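Local structure of HcgB (Methanococcus maripaludis, 5D5P) at residues A[99-104]-A[109-114]; A[76-79]-A[83-86]; A[54-59]-A[144-149]; A[28-33]-A[121-126]; A[48-53]-A[63-68]. The protein is a guanylyltransferase that probably attaches a guanylyl (GMP) group to the pyridinol precursor during biosynthesis of the iron-guanylylpyridinol cofactor of [Fe]-hydrogenase. All coordinates share one frame; numbering follows the deposited sequence.

The five contacts show how one central sheet ties together a small alpha/beta subunit. Contact 1, a hairpin in mid-sheet, is the hub. Its centre lies about 9 Å from that of contact 2, where Arg103 NH2 reaches Asp76 O at 2.9 Å, and about 14 Å from that of contact 3, met through the 2.6 Å salt bridge of Arg101 NE with Glu145 OE1. Strand 122-128 of contact 4 lies beside the hairpin, whereas contact 5 packs the opposite outer strand. Contacts 3 and 5 share helix 47-57, their centres about 10 Å apart. Contacts 1, 2 and 4 also touch the second subunit, so part of this framework belongs to the dimer interface.

Contact 1 of 5, residues A[99-104]-A[109-114]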
# COMPACT_ATOMS: atom_id res chain seq x y z
N ILE A 99 -12.25 -3.92 -6.44
CA ILE A 99 -11.11 -4.67 -5.91
C ILE A 99 -10.05 -4.70 -6.97
O ILE A 99 -10.32 -5.07 -8.12
CB ILE A 99 -11.50 -6.11 -5.51
CG1 ILE A 99 -12.59 -6.03 -4.45
CG2 ILE A 99 -10.22 -6.84 -4.99
CD1 ILE A 99 -13.22 -7.30 -4.19
N THR A 100 -8.87 -4.21 -6.62
CA THR A 100 -7.79 -4.10 -7.60
C THR A 100 -6.53 -4.72 -7.08
O THR A 100 -6.29 -4.76 -5.88
CB THR A 100 -7.53 -2.61 -7.96
OG1 THR A 100 -6.46 -2.53 -8.90
CG2 THR A 100 -7.15 -1.80 -6.70
N ARG A 101 -5.70 -5.23 -7.99
CA ARG A 101 -4.44 -5.77 -7.58
C ARG A 101 -3.44 -5.45 -8.66
O ARG A 101 -3.80 -5.45 -9.83
CB ARG A 101 -4.55 -7.27 -7.36
CG ARG A 101 -3.28 -7.92 -7.00
CD ARG A 101 -3.31 -9.40 -7.20
NE ARG A 101 -2.13 -9.94 -6.55
CZ ARG A 101 -1.11 -10.49 -7.18
NH1 ARG A 101 -1.08 -10.58 -8.50
NH2 ARG A 101 -0.10 -10.94 -6.44
N GLY A 102 -2.22 -5.11 -8.29
CA GLY A 102 -1.19 -4.82 -9.27
C GLY A 102 0.07 -4.47 -8.53
O GLY A 102 0.17 -4.66 -7.31
N ARG A 103 1.03 -3.89 -9.23
CA ARG A 103 2.29 -3.55 -8.59
C ARG A 103 2.07 -2.47 -7.53
O ARG A 103 1.21 -1.61 -7.69
CB ARG A 103 3.28 -3.08 -9.67
CG ARG A 103 4.68 -3.32 -9.35
CD ARG A 103 5.45 -3.32 -10.64
NE ARG A 103 5.47 -1.98 -11.22
CZ ARG A 103 5.40 -1.70 -12.53
NH1 ARG A 103 5.30 -2.67 -13.44
NH2 ARG A 103 5.47 -0.42 -12.93
N LEU A 104 2.80 -2.56 -6.43
CA LEU A 104 2.76 -1.56 -5.38
C LEU A 104 3.38 -0.24 -5.86
O LEU A 104 2.79 0.84 -5.72
CB LEU A 104 3.51 -2.07 -4.15
CG LEU A 104 3.84 -1.00 -3.11
CD1 LEU A 104 2.55 -0.41 -2.47
CD2 LEU A 104 4.74 -1.63 -2.06
N SER A 109 8.81 -4.13 -6.75
CA SER A 109 8.24 -3.75 -5.46
C SER A 109 7.13 -4.67 -5.00
O SER A 109 6.54 -4.43 -3.94
CB SER A 109 7.69 -2.32 -5.50
OG SER A 109 6.65 -2.21 -6.45
N GLY A 110 6.84 -5.72 -5.77
CA GLY A 110 5.81 -6.68 -5.38
C GLY A 110 4.40 -6.17 -5.60
O GLY A 110 4.20 -5.13 -6.26
N SER A 111 3.42 -6.85 -5.00
CA SER A 111 2.02 -6.59 -5.30
C SER A 111 1.28 -5.92 -4.18
O SER A 111 1.57 -6.13 -3.00
CB SER A 111 1.28 -7.89 -5.63
OG SER A 111 1.83 -8.45 -6.80
N LEU A 112 0.29 -5.13 -4.58
CA LEU A 112 -0.64 -4.47 -3.65
C LEU A 112 -2.05 -4.80 -4.09
O LEU A 112 -2.37 -4.67 -5.28
CB LEU A 112 -0.41 -2.94 -3.66
CG LEU A 112 -1.43 -2.11 -2.90
CD1 LEU A 112 -1.33 -2.31 -1.38
CD2 LEU A 112 -1.24 -0.62 -3.26
N LEU A 113 -2.88 -5.26 -3.15
CA LEU A 113 -4.32 -5.36 -3.39
C LEU A 113 -5.01 -4.24 -2.60
O LEU A 113 -4.67 -3.97 -1.46
CB LEU A 113 -4.86 -6.75 -2.96
CG LEU A 113 -6.38 -6.92 -3.10
CD1 LEU A 113 -6.70 -8.38 -3.42
CD2 LEU A 113 -7.08 -6.56 -1.80
N LEU A 114 -5.98 -3.57 -3.23
CA LEU A 114 -6.78 -2.53 -2.58
C LEU A 114 -8.25 -2.84 -2.74
O LEU A 114 -8.69 -3.39 -3.76
CB LEU A 114 -6.50 -1.15 -3.19
CG LEU A 114 -5.06 -0.62 -3.07
CD1 LEU A 114 -4.93 0.67 -3.93
CD2 LEU A 114 -4.72 -0.32 -1.63
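Gly102 and Thr100 form the backbone ladder with Leu112 and Leu114, each pair exchanging two hydrogen bonds in the manner of antiparallel hydrogen-bonded pairs. The straightest runs from Leu112 N to Gly102 O (2.8 Å, 173°); Thr100 N reaches Leu114 O at 3.0 Å. A further bond, Leu104 N to Gly110 O at 2.9 Å, extends the ladder into the loop end of this beta hairpin. In the non-hydrogen-bonded pair Arg101-Leu113 the two CA atoms close to 4.2 Å, and CA-H...O contacts fill in between the amide bonds.

Arg101 leaves the strand as an extended chain, CG anti to the backbone N (chi1 177°), which carries the guanidinium alongside Ser111. Ser111 OG lies over one face of that group, 3.2 Å from NH2 but at too poor an angle for a hydrogen bond, while NE forms a salt bridge with Glu145. On the other sheet face Thr100 CG2 lies beside Leu114 CB at 3.6 Å, the two side chains pointing the same way. Just beyond the strand, Leu104 CD1 meets Leu112 CD2 at 3.9 Å.

Helix 138-151 packs on the Arg101 face and helix 81-92 on the Thr100 face, with Thr100 OG1 bonded to Ala82 O. Strands 39-43 and 122-128 flank the hairpin in the sheet.

Contact 2 of 5, residues A[76-79]-A[83-86]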
# COMPACT_ATOMS: atom_id res chain seq x y z
N ASP A 76 0.67 0.16 -15.61
CA ASP A 76 2.02 -0.26 -15.25
C ASP A 76 3.05 0.79 -15.64
O ASP A 76 4.24 0.62 -15.39
CB ASP A 76 2.33 -1.60 -15.92
CG ASP A 76 1.67 -2.78 -15.17
OD1 ASP A 76 1.18 -2.57 -14.05
OD2 ASP A 76 1.57 -3.88 -15.72
N LEU A 77 2.61 1.87 -16.29
CA LEU A 77 3.54 2.97 -16.56
C LEU A 77 3.24 4.13 -15.62
O LEU A 77 3.52 5.29 -15.94
CB LEU A 77 3.46 3.43 -18.02
CG LEU A 77 4.15 2.47 -19.01
CD1 LEU A 77 3.18 1.37 -19.38
CD2 LEU A 77 4.66 3.20 -20.23
N THR A 78 2.69 3.83 -14.45
CA THR A 78 2.43 4.85 -13.43
C THR A 78 3.15 4.50 -12.13
O THR A 78 3.65 3.37 -11.95
CB THR A 78 0.93 5.05 -13.09
OG1 THR A 78 0.46 3.92 -12.35
CG2 THR A 78 0.07 5.25 -14.33
N ARG A 79 3.20 5.46 -11.22
CA ARG A 79 3.92 5.27 -9.97
C ARG A 79 3.27 4.23 -9.08
O ARG A 79 3.97 3.49 -8.35
CB ARG A 79 4.03 6.61 -9.23
CG ARG A 79 5.03 7.51 -9.90
CD ARG A 79 5.57 8.56 -8.95
NE ARG A 79 6.82 9.16 -9.42
CZ ARG A 79 7.50 10.05 -8.71
NH1 ARG A 79 7.05 10.38 -7.49
NH2 ARG A 79 8.63 10.56 -9.17
N LEU A 83 -3.17 1.06 -7.72
CA LEU A 83 -4.10 2.14 -7.47
C LEU A 83 -4.73 2.63 -8.78
O LEU A 83 -5.94 2.81 -8.88
CB LEU A 83 -3.41 3.30 -6.76
CG LEU A 83 -4.28 4.55 -6.61
CD1 LEU A 83 -5.40 4.36 -5.59
CD2 LEU A 83 -3.43 5.77 -6.25
N ASN A 84 -3.89 2.83 -9.78
CA ASN A 84 -4.41 3.39 -11.01
C ASN A 84 -5.27 2.41 -11.80
O ASN A 84 -6.14 2.84 -12.56
CB ASN A 84 -3.25 3.98 -11.83
CG ASN A 84 -2.77 5.31 -11.21
OD1 ASN A 84 -3.56 6.24 -11.03
ND2 ASN A 84 -1.52 5.37 -10.81
N LYS A 85 -5.06 1.10 -11.61
CA LYS A 85 -5.99 0.11 -12.21
C LYS A 85 -7.36 0.28 -11.56
O LYS A 85 -8.39 0.22 -12.23
CB LYS A 85 -5.50 -1.31 -11.98
CG LYS A 85 -4.25 -1.67 -12.75
CD LYS A 85 -4.04 -3.18 -12.65
CE LYS A 85 -2.59 -3.52 -12.95
NZ LYS A 85 -2.33 -5.00 -12.87
N GLY A 86 -7.35 0.48 -10.25
CA GLY A 86 -8.58 0.70 -9.52
C GLY A 86 -9.31 1.93 -10.00
O GLY A 86 -10.54 1.93 -10.14
O HOH W 1 0.65 -4.17 -11.95
O HOH W 2 -0.99 -5.26 -15.63
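Asn84 reaches from the helix to Thr78 in the preceding loop, and its side chain can be followed atom by atom. CB sits 3.7 Å from Thr78 OG1. From there CG turns anti to the carbonyl carbon (chi1 -74°), bringing the amide up to the threonine without yet touching it closely. ND2 makes the decisive contact: it donates a hydrogen bond to Thr78 OG1 at 2.9 Å, bent to 141° at the hydrogen and with the oxygen 28° out of the amide plane. The same nitrogen rests against Thr78 CB at 3.4 Å. Thr78 OG1 is thus gripped twice, since it also hydrogen-bonds to the carbonyl oxygen of Ala75. With an alanine here the amide is gone, and Thr78 OG1 is likely to lose the donor that ties it to the helix, while retaining its bond to Ala75 O.

One residue along, Lys85 offers a looser link to Asp76. Its chain is extended beyond CG, yet NZ stops 4.4 Å from Asp76 OD1, too far for a salt bridge. Two waters span the interval. One donates to OD1 at 2.7 Å and accepts only a weak bond from NZ; the other donates to OD2 and accepts from NZ at 3.1 Å. The opposite charges probably still attract across this hydrated gap.

The contact closes the loop onto the N-terminal part of helix 81-92, beside the central sheet. Asp76 O meets Arg103 of strand 97-103, and Leu83 packs on strand 111-117.

Contact 3 of 5, residues A[54-59]-A[144-149]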
# COMPACT_ATOMS: atom_id res chain seq x y z
N SER A 54 -14.04 -13.32 -6.60
CA SER A 54 -15.49 -13.39 -6.63
C SER A 54 -16.01 -14.40 -5.61
O SER A 54 -17.00 -14.13 -4.91
CB SER A 54 -15.97 -13.75 -8.05
OG SER A 54 -17.38 -13.85 -8.09
N ASP A 55 -15.35 -15.54 -5.48
CA ASP A 55 -15.81 -16.55 -4.54
C ASP A 55 -15.76 -16.04 -3.11
O ASP A 55 -16.64 -16.35 -2.32
CB ASP A 55 -14.98 -17.82 -4.67
CG ASP A 55 -15.33 -18.63 -5.91
OD1 ASP A 55 -16.35 -18.32 -6.55
OD2 ASP A 55 -14.57 -19.56 -6.26
N ILE A 56 -14.77 -15.21 -2.78
CA ILE A 56 -14.67 -14.69 -1.42
C ILE A 56 -15.69 -13.59 -1.19
O ILE A 56 -16.39 -13.58 -0.19
CB ILE A 56 -13.25 -14.15 -1.13
CG1 ILE A 56 -12.27 -15.31 -0.99
CG2 ILE A 56 -13.26 -13.29 0.15
CD1 ILE A 56 -10.83 -14.88 -1.07
N ILE A 57 -15.74 -12.64 -2.11
CA ILE A 57 -16.60 -11.47 -1.95
C ILE A 57 -18.08 -11.87 -1.97
O ILE A 57 -18.92 -11.21 -1.35
CB ILE A 57 -16.31 -10.43 -3.03
CG1 ILE A 57 -14.89 -9.93 -2.87
CG2 ILE A 57 -17.29 -9.28 -2.96
CD1 ILE A 57 -14.62 -9.29 -1.51
N SER A 58 -18.38 -12.95 -2.69
CA SER A 58 -19.77 -13.42 -2.79
C SER A 58 -20.30 -13.89 -1.46
O SER A 58 -21.51 -13.91 -1.25
CB SER A 58 -19.89 -14.58 -3.78
OG SER A 58 -19.73 -14.11 -5.11
N ARG A 59 -19.40 -14.23 -0.54
CA ARG A 59 -19.83 -14.73 0.77
C ARG A 59 -20.16 -13.60 1.74
O ARG A 59 -20.74 -13.85 2.79
CB ARG A 59 -18.76 -15.64 1.38
CG ARG A 59 -18.61 -16.97 0.67
CD ARG A 59 -17.54 -17.82 1.31
NE ARG A 59 -17.89 -18.17 2.68
CZ ARG A 59 -17.05 -18.73 3.55
NH1 ARG A 59 -15.81 -18.98 3.18
NH2 ARG A 59 -17.46 -19.02 4.78
N LEU A 144 -4.75 -15.03 -0.22
CA LEU A 144 -4.19 -14.51 1.02
C LEU A 144 -4.28 -12.97 1.07
O LEU A 144 -4.55 -12.40 2.13
CB LEU A 144 -2.74 -14.94 1.20
CG LEU A 144 -2.04 -14.42 2.45
CD1 LEU A 144 -2.80 -14.93 3.67
CD2 LEU A 144 -0.58 -14.84 2.49
N GLU A 145 -4.02 -12.32 -0.07
CA GLU A 145 -4.07 -10.85 -0.11
C GLU A 145 -5.46 -10.40 0.29
O GLU A 145 -5.62 -9.48 1.10
CB GLU A 145 -3.74 -10.29 -1.51
CG GLU A 145 -2.26 -10.35 -1.89
CD GLU A 145 -2.02 -10.07 -3.36
OE1 GLU A 145 -3.01 -9.82 -4.09
OE2 GLU A 145 -0.84 -10.10 -3.79
N LEU A 146 -6.47 -11.08 -0.26
CA LEU A 146 -7.84 -10.59 -0.07
C LEU A 146 -8.33 -10.88 1.33
O LEU A 146 -8.94 -10.02 1.99
CB LEU A 146 -8.77 -11.18 -1.12
CG LEU A 146 -10.24 -10.75 -1.03
CD1 LEU A 146 -10.33 -9.24 -1.02
CD2 LEU A 146 -11.00 -11.32 -2.23
N ILE A 147 -8.06 -12.09 1.80
CA ILE A 147 -8.44 -12.49 3.15
C ILE A 147 -7.75 -11.57 4.17
O ILE A 147 -8.36 -11.13 5.16
CB ILE A 147 -8.11 -13.96 3.43
CG1 ILE A 147 -9.05 -14.85 2.62
CG2 ILE A 147 -8.27 -14.26 4.91
CD1 ILE A 147 -8.79 -16.32 2.80
N THR A 148 -6.49 -11.26 3.92
CA THR A 148 -5.74 -10.35 4.81
C THR A 148 -6.36 -8.96 4.82
O THR A 148 -6.54 -8.35 5.88
CB THR A 148 -4.25 -10.26 4.39
OG1 THR A 148 -3.63 -11.54 4.62
CG2 THR A 148 -3.52 -9.25 5.25
N ALA A 149 -6.70 -8.45 3.63
CA ALA A 149 -7.25 -7.09 3.53
C ALA A 149 -8.59 -7.02 4.24
O ALA A 149 -8.91 -6.01 4.88
CB ALA A 149 -7.37 -6.66 2.07
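Ile56 and Leu146 are aimed at each other by their first torsions. In Ile56, CG1 stands anti to the carbonyl carbon (chi1 -72°) and CD1 continues in an extended line; in Leu146, CG stands anti to the backbone N (chi1 180°). The two chains therefore meet tip to tip between their helices, with Ile56 CD1 3.7 Å from Leu146 CD2. That leucine methyl does most of the touching: it also lies 3.8 Å from both CB and CG2 of Ile56, fitting into the fork of the isoleucine. Two further contacts broaden the apolar patch, each formed by chains crossing at about a right angle. Ile56 CD1 meets Ile147 CG1 at 4.1 Å, and Leu146 CD2 meets Ile57 CG1 at 4.2 Å. A serine in place of Ile56 would lack CG2 and CD1, and would probably leave Leu146 CD2 and Ile147 CG1 without those contacts and open a gap between the helices.

The patch is plain helix-to-helix packing, largely buried and apolar, and joins helix 47-57 to helix 138-151. Beneath it runs the sheet: Leu146 also rests on Ile115 of strand 111-117, while Ile57 touches Ile65 of strand 64-67.

Contact 4 of 5, residues A[28-33]-A[121-126]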
# COMPACT_ATOMS: atom_id res chain seq x y z
N ASP A 28 -16.61 0.22 11.53
CA ASP A 28 -17.99 -0.15 11.26
C ASP A 28 -18.43 0.42 9.91
O ASP A 28 -19.11 -0.25 9.14
CB ASP A 28 -18.92 0.33 12.38
CG ASP A 28 -18.85 -0.57 13.63
OD1 ASP A 28 -18.30 -1.69 13.54
OD2 ASP A 28 -19.39 -0.16 14.69
N ALA A 29 -18.05 1.65 9.61
CA ALA A 29 -18.43 2.27 8.34
C ALA A 29 -17.79 1.57 7.14
O ALA A 29 -18.41 1.40 6.11
CB ALA A 29 -18.07 3.74 8.35
N ILE A 30 -16.52 1.20 7.28
CA ILE A 30 -15.83 0.46 6.22
C ILE A 30 -16.52 -0.91 5.99
O ILE A 30 -16.76 -1.33 4.85
CB ILE A 30 -14.34 0.26 6.57
CG1 ILE A 30 -13.58 1.59 6.42
CG2 ILE A 30 -13.70 -0.80 5.64
CD1 ILE A 30 -12.15 1.58 7.02
N GLN A 31 -16.83 -1.60 7.08
CA GLN A 31 -17.48 -2.89 6.95
C GLN A 31 -18.82 -2.74 6.23
O GLN A 31 -19.17 -3.54 5.37
CB GLN A 31 -17.68 -3.54 8.32
CG GLN A 31 -16.38 -3.92 9.00
CD GLN A 31 -16.60 -4.57 10.36
OE1 GLN A 31 -17.73 -4.78 10.78
NE2 GLN A 31 -15.50 -4.90 11.03
N SER A 32 -19.55 -1.69 6.58
CA SER A 32 -20.87 -1.44 6.02
C SER A 32 -20.82 -1.17 4.51
O SER A 32 -21.63 -1.68 3.75
CB SER A 32 -21.54 -0.27 6.75
OG SER A 32 -22.82 -0.01 6.20
N THR A 33 -19.84 -0.39 4.10
CA THR A 33 -19.62 -0.05 2.71
C THR A 33 -19.34 -1.29 1.89
O THR A 33 -19.82 -1.42 0.77
CB THR A 33 -18.44 0.93 2.60
OG1 THR A 33 -18.79 2.13 3.29
CG2 THR A 33 -18.14 1.25 1.14
N ARG A 121 -11.85 6.05 -2.89
CA ARG A 121 -11.27 6.06 -1.54
C ARG A 121 -10.82 4.68 -1.12
O ARG A 121 -11.49 3.70 -1.38
CB ARG A 121 -12.29 6.60 -0.53
CG ARG A 121 -12.66 8.02 -0.82
CD ARG A 121 -13.72 8.57 0.13
NE ARG A 121 -15.02 7.97 -0.16
CZ ARG A 121 -16.20 8.54 0.11
NH1 ARG A 121 -16.27 9.73 0.74
NH2 ARG A 121 -17.32 7.91 -0.24
N ILE A 122 -9.67 4.63 -0.45
CA ILE A 122 -9.09 3.33 -0.11
C ILE A 122 -9.57 2.85 1.25
O ILE A 122 -9.37 3.53 2.25
CB ILE A 122 -7.55 3.43 -0.12
CG1 ILE A 122 -7.07 3.68 -1.55
CG2 ILE A 122 -6.92 2.13 0.43
CD1 ILE A 122 -5.63 4.18 -1.58
N LEU A 123 -10.18 1.66 1.28
CA LEU A 123 -10.79 1.15 2.51
C LEU A 123 -9.86 0.21 3.27
O LEU A 123 -9.81 0.22 4.49
CB LEU A 123 -12.11 0.43 2.18
CG LEU A 123 -13.09 1.23 1.33
CD1 LEU A 123 -14.35 0.41 1.15
CD2 LEU A 123 -13.45 2.53 2.06
N THR A 124 -9.13 -0.60 2.53
CA THR A 124 -8.21 -1.57 3.12
C THR A 124 -7.34 -2.13 1.99
O THR A 124 -7.58 -1.83 0.84
CB THR A 124 -8.96 -2.71 3.83
OG1 THR A 124 -8.00 -3.57 4.48
CG2 THR A 124 -9.80 -3.56 2.86
N GLY A 125 -6.35 -2.94 2.33
CA GLY A 125 -5.41 -3.42 1.33
C GLY A 125 -4.43 -4.42 1.95
O GLY A 125 -4.43 -4.65 3.15
N SER A 126 -3.59 -5.02 1.11
CA SER A 126 -2.56 -5.90 1.62
C SER A 126 -1.45 -6.00 0.58
O SER A 126 -1.67 -5.63 -0.57
CB SER A 126 -3.14 -7.26 1.91
OG SER A 126 -3.70 -7.73 0.72
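Leu123 O is a buried carbonyl oxygen with no polar partner in the model, and its nearest neighbour from the helix is a methyl group, Ile30 CD1, at 3.7 Å. The backbone probably accounts for part of this. Leu123 and Thr124 both face Ile115 on the adjoining strand, a classic beta bulge, and the helix-like psi of Leu123 (-38°) turns its carbonyl out of the regular strand pattern.

Ile30 slides past Leu123 in the opposite direction, with CG2 4.0 Å from Leu123 CB. Its CG1 lies anti to the carbonyl carbon (chi1 -73°), and an extended second torsion carries CD1 up to Leu123 O.

In the fold, the contact lays helix 24-35 against strand 122-128, an outermost strand of the mixed sheet within this chain. One turn along the helix, Thr33 joins through carbon alone: its CG2 meets Leu123 CD1 at 3.9 Å, the two chains crossing at a slant. The second subunit approaches the same place, Ile106 of that subunit packing on Leu123 and its Gly108 on Ile30.

Contact 5 of 5, residues A[48-53]-A[63-68]; sequences KKFKVV and ANISML
Phe50 lays its ring against Ile65 and Met67 within a beta-alpha-beta crossover, in which helix 47-57 connects the adjacent parallel strands 39-43 and 64-67. Helix and strand segments run nearly antiparallel, at 159°, with their axes 9.5 Å apart, and the Phe50 side chain reaches across to the strand.

The tight part lies around this ring. Phe50 CG is anti to the backbone N (chi1 176°), which extends the phenyl group from the helix to the strand. Met67 CG sits over one face, 3.6 Å from the ring centroid and 3.3 Å from Phe50 CD1, a CH-pi contact displaced toward the rim. Its sulfur takes an oblique Met-aromatic position, 4.8 Å from the same centroid. The strand backbone is pressed close too: Phe50 CE1 is 3.5 Å from Ser66 C. Beside it, Ile65 CG2 approaches CE1 at 3.9 Å, adding an aliphatic neighbour.

The other side is looser. Ser66 is exposed and directs its CB away from the helix, so it meets Phe50 through its backbone carbonyl carbon rather than its hydroxyl. Phe50, Ile65 and Met67 themselves remain partly exposed, and the contact belongs to the surface of the subunit, although Phe50 also touches Val42 of strand 39-43, the first strand of the crossover. At the edge of the ring, near its plane, Ile65 O lies 3.6 Å from Phe50 CZ.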
# COMPACT_ATOMS: atom_id res chain seq x y z
N LYS A 48 -8.97 -16.61 -13.78
CA LYS A 48 -8.57 -17.37 -12.60
C LYS A 48 -8.49 -16.48 -11.35
O LYS A 48 -9.00 -16.86 -10.29
CB LYS A 48 -7.25 -18.08 -12.90
CG LYS A 48 -6.69 -18.86 -11.77
CD LYS A 48 -5.39 -19.58 -12.19
CE LYS A 48 -4.21 -18.64 -12.25
NZ LYS A 48 -2.94 -19.37 -12.59
N LYS A 49 -7.88 -15.29 -11.47
CA LYS A 49 -7.87 -14.35 -10.34
C LYS A 49 -9.29 -13.87 -10.04
O LYS A 49 -9.66 -13.74 -8.86
CB LYS A 49 -6.97 -13.15 -10.64
CG LYS A 49 -5.50 -13.55 -10.78
CD LYS A 49 -4.57 -12.33 -10.88
CE LYS A 49 -3.19 -12.78 -11.37
NZ LYS A 49 -2.68 -11.99 -12.52
N PHE A 50 -10.07 -13.60 -11.09
CA PHE A 50 -11.45 -13.15 -10.87
C PHE A 50 -12.24 -14.16 -10.05
O PHE A 50 -13.00 -13.80 -9.13
CB PHE A 50 -12.17 -12.92 -12.19
CG PHE A 50 -13.61 -12.54 -12.03
CD1 PHE A 50 -13.97 -11.33 -11.46
CD2 PHE A 50 -14.62 -13.41 -12.41
CE1 PHE A 50 -15.28 -10.98 -11.30
CE2 PHE A 50 -15.94 -13.06 -12.24
CZ PHE A 50 -16.27 -11.84 -11.69
N LYS A 51 -12.07 -15.44 -10.36
CA LYS A 51 -12.80 -16.46 -9.61
C LYS A 51 -12.39 -16.47 -8.14
O LYS A 51 -13.24 -16.59 -7.24
CB LYS A 51 -12.58 -17.83 -10.22
CG LYS A 51 -13.30 -18.95 -9.43
CD LYS A 51 -13.07 -20.35 -9.99
CE LYS A 51 -13.73 -21.41 -9.09
NZ LYS A 51 -15.08 -21.00 -8.61
N VAL A 52 -11.08 -16.37 -7.88
CA VAL A 52 -10.62 -16.33 -6.50
C VAL A 52 -11.29 -15.17 -5.75
O VAL A 52 -11.79 -15.36 -4.65
CB VAL A 52 -9.07 -16.18 -6.40
CG1 VAL A 52 -8.63 -15.91 -4.95
CG2 VAL A 52 -8.38 -17.40 -6.96
N VAL A 53 -11.32 -13.98 -6.35
CA VAL A 53 -11.87 -12.82 -5.67
C VAL A 53 -13.38 -12.93 -5.52
O VAL A 53 -13.92 -12.71 -4.45
CB VAL A 53 -11.52 -11.51 -6.43
CG1 VAL A 53 -12.25 -10.32 -5.84
CG2 VAL A 53 -10.00 -11.27 -6.37
N ALA A 63 -24.11 -9.00 -4.15
CA ALA A 63 -23.75 -8.10 -5.23
C ALA A 63 -23.62 -8.78 -6.58
O ALA A 63 -23.34 -9.98 -6.65
CB ALA A 63 -22.46 -7.39 -4.89
N ASN A 64 -23.85 -8.02 -7.64
CA ASN A 64 -23.40 -8.44 -8.96
C ASN A 64 -21.91 -8.23 -8.97
O ASN A 64 -21.47 -7.10 -8.77
CB ASN A 64 -24.07 -7.61 -10.07
CG ASN A 64 -25.58 -7.60 -9.96
OD1 ASN A 64 -26.20 -8.61 -9.63
ND2 ASN A 64 -26.18 -6.44 -10.22
N ILE A 65 -21.11 -9.25 -9.26
CA ILE A 65 -19.65 -9.08 -9.26
C ILE A 65 -19.16 -9.26 -10.68
O ILE A 65 -19.48 -10.25 -11.30
CB ILE A 65 -18.91 -10.08 -8.34
CG1 ILE A 65 -19.49 -10.02 -6.92
CG2 ILE A 65 -17.44 -9.78 -8.31
CD1 ILE A 65 -18.92 -11.08 -5.99
N SER A 66 -18.38 -8.31 -11.18
CA SER A 66 -18.03 -8.32 -12.61
C SER A 66 -16.54 -8.09 -12.81
O SER A 66 -15.93 -7.42 -12.00
CB SER A 66 -18.79 -7.21 -13.34
OG SER A 66 -20.19 -7.38 -13.17
N MET A 67 -15.97 -8.63 -13.90
CA MET A 67 -14.60 -8.23 -14.26
C MET A 67 -14.66 -6.89 -14.96
O MET A 67 -15.60 -6.61 -15.68
CB MET A 67 -13.90 -9.22 -15.20
CG MET A 67 -13.30 -10.45 -14.58
SD MET A 67 -12.31 -11.40 -15.78
CE MET A 67 -13.57 -11.76 -16.99
N LEU A 68 -13.59 -6.15 -14.88
CA LEU A 68 -13.46 -4.91 -15.62
C LEU A 68 -13.18 -5.24 -17.08
O LEU A 68 -12.27 -6.01 -17.36
CB LEU A 68 -12.34 -4.05 -15.05
CG LEU A 68 -12.04 -2.70 -15.69
CD1 LEU A 68 -13.22 -1.76 -15.51
CD2 LEU A 68 -10.81 -2.13 -15.08